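Local coordinates for protein thermostable carboxypeptidase 1 (Pyrococcus furiosus, PDB 1KA2) that removes amino acids one at a time from the C-terminus of peptides as a metal-dependent carboxypeptidase of broad specificity, using cobalt, at residues Glu488-Val491 with Arg492-Lys495. Numbering follows the deposited sequence.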
loop_
_atom_site.group_PDB
_atom_site.type_symbol
_atom_site.label_atom_id
_atom_site.label_comp_id
_atom_site.label_asym_id
_atom_site.label_seq_id
_atom_site.Cartn_x
_atom_site.Cartn_y
_atom_site.Cartn_z
ATOM N N GLU A 488 32.385 -14.933 22.319
ATOM C CA GLU A 488 33.495 -15.803 21.918
ATOM C C GLU A 488 33.394 -16.413 20.521
ATOM O O GLU A 488 34.406 -16.529 19.823
ATOM C CB GLU A 488 33.683 -16.929 22.942
ATOM C CG GLU A 488 34.309 -16.493 24.262
ATOM C CD GLU A 488 35.683 -15.878 24.073
ATOM O OE1 GLU A 488 36.444 -16.384 23.216
ATOM O OE2 GLU A 488 36.003 -14.899 24.785
ATOM N N TYR A 489 32.185 -16.805 20.114
ATOM C CA TYR A 489 31.989 -17.407 18.795
ATOM C C TYR A 489 32.348 -16.480 17.651
ATOM O O TYR A 489 32.974 -16.898 16.673
ATOM C CB TYR A 489 30.547 -17.876 18.620
ATOM C CG TYR A 489 30.215 -19.103 19.426
ATOM C CD1 TYR A 489 29.632 -18.996 20.684
ATOM C CD2 TYR A 489 30.500 -20.377 18.938
ATOM C CE1 TYR A 489 29.336 -20.127 21.433
ATOM C CE2 TYR A 489 30.214 -21.513 19.683
ATOM C CZ TYR A 489 29.630 -21.378 20.925
ATOM O OH TYR A 489 29.325 -22.494 21.657
ATOM N N PHE A 490 31.945 -15.221 17.767
ATOM C CA PHE A 490 32.246 -14.245 16.729
ATOM C C PHE A 490 33.758 -14.122 16.551
ATOM O O PHE A 490 34.250 -13.971 15.434
ATOM C CB PHE A 490 31.656 -12.874 17.090
ATOM C CG PHE A 490 31.834 -11.834 16.014
ATOM C CD1 PHE A 490 31.108 -11.908 14.826
ATOM C CD2 PHE A 490 32.745 -10.793 16.179
ATOM C CE1 PHE A 490 31.285 -10.957 13.816
ATOM C CE2 PHE A 490 32.934 -9.840 15.179
ATOM C CZ PHE A 490 32.200 -9.922 13.992
ATOM N N VAL A 491 34.494 -14.187 17.656
ATOM C CA VAL A 491 35.952 -14.085 17.603
ATOM C C VAL A 491 36.581 -15.270 16.861
ATOM O O VAL A 491 37.489 -15.092 16.046
ATOM C CB VAL A 491 36.555 -13.992 19.024
ATOM C CG1 VAL A 491 38.075 -13.898 18.935
ATOM C CG2 VAL A 491 35.993 -12.770 19.751
ATOM N N ARG A 492 36.097 -16.479 17.136
ATOM C CA ARG A 492 36.625 -17.658 16.463
ATOM C C ARG A 492 36.272 -17.571 14.990
ATOM O O ARG A 492 37.133 -17.758 14.129
ATOM C CB ARG A 492 36.032 -18.938 17.040
ATOM C CG ARG A 492 36.715 -20.192 16.506
ATOM C CD ARG A 492 35.868 -21.441 16.701
ATOM N NE ARG A 492 35.220 -21.472 18.009
ATOM C CZ ARG A 492 34.576 -22.525 18.501
ATOM N NH1 ARG A 492 34.498 -23.646 17.789
ATOM N NH2 ARG A 492 34.006 -22.454 19.701
ATOM N N TRP A 493 35.000 -17.291 14.697
ATOM C CA TRP A 493 34.560 -17.167 13.307
ATOM C C TRP A 493 35.560 -16.277 12.554
ATOM O O TRP A 493 36.118 -16.676 11.534
ATOM C CB TRP A 493 33.146 -16.554 13.232
ATOM C CG TRP A 493 32.640 -16.347 11.800
ATOM C CD1 TRP A 493 32.371 -17.319 10.878
ATOM C CD2 TRP A 493 32.407 -15.091 11.136
ATOM N NE1 TRP A 493 31.993 -16.753 9.682
ATOM C CE2 TRP A 493 32.006 -15.388 9.811
ATOM C CE3 TRP A 493 32.501 -13.747 11.530
ATOM C CZ2 TRP A 493 31.698 -14.392 8.878
ATOM C CZ3 TRP A 493 32.197 -12.757 10.604
ATOM C CH2 TRP A 493 31.801 -13.087 9.291
ATOM N N VAL A 494 35.800 -15.082 13.079
ATOM C CA VAL A 494 36.730 -14.145 12.457
ATOM C C VAL A 494 38.142 -14.717 12.332
ATOM O O VAL A 494 38.769 -14.601 11.280
ATOM C CB VAL A 494 36.791 -12.823 13.258
ATOM C CG1 VAL A 494 37.878 -11.908 12.704
ATOM C CG2 VAL A 494 35.448 -12.133 13.194
ATOM N N LYS A 495 38.639 -15.318 13.413
ATOM C CA LYS A 495 39.980 -15.914 13.427
ATOM C C LYS A 495 40.114 -16.979 12.347
ATOM O O LYS A 495 41.052 -16.970 11.546
ATOM C CB LYS A 495 40.269 -16.538 14.807
ATOM C CG LYS A 495 41.317 -17.669 14.823
ATOM C CD LYS A 495 40.703 -19.030 14.449
ATOM C CE LYS A 495 41.689 -20.199 14.565
ATOM N NZ LYS A 495 42.768 -20.227 13.525
#
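One face of the Phe490 ring is covered by Val494, whose CG2 sits over the face, 4.1 Å from the ring centroid, a CH-pi contact displaced toward the CE2 and CZ side of the ring. The indole of Trp493 meets the same ring obliquely, Phe490 CE1 lying 3.8 Å from Trp493 CZ3. The two ring planes are inclined at 37°. With CG anti to the backbone N (chi1 -176°), Phe490 lays its ring alongside the following turn, where both partners can reach it.

Residues three and four apart lie on neighbouring turns of one alpha-helix, which is why Phe490 meets both Trp493 and Val494, here in 488-498, the last helix of this M32 metallopeptidase. Phe490 and Trp493 face helix 421-440, and Trp493 also meets helix 295-309, which carries the metal ligand Glu299; Val494 packs against Leu186 of helix 169-192.

Tyr489 and Arg492 run side by side in the same direction, ring and guanidinium planes 21° apart, with Arg492 NH2 3.9 Å from Tyr489 CE2. Arg492 has its cation-pi partner elsewhere, in Tyr435 of helix 421-440.

Backbone bonds tie the two turns together: Trp493 N donates to Tyr489 O at 2.9 Å and Val494 N to Phe490 O at 3.0 Å. Glu488, at the helix start, directs OE2 to a salt bridge with Lys182.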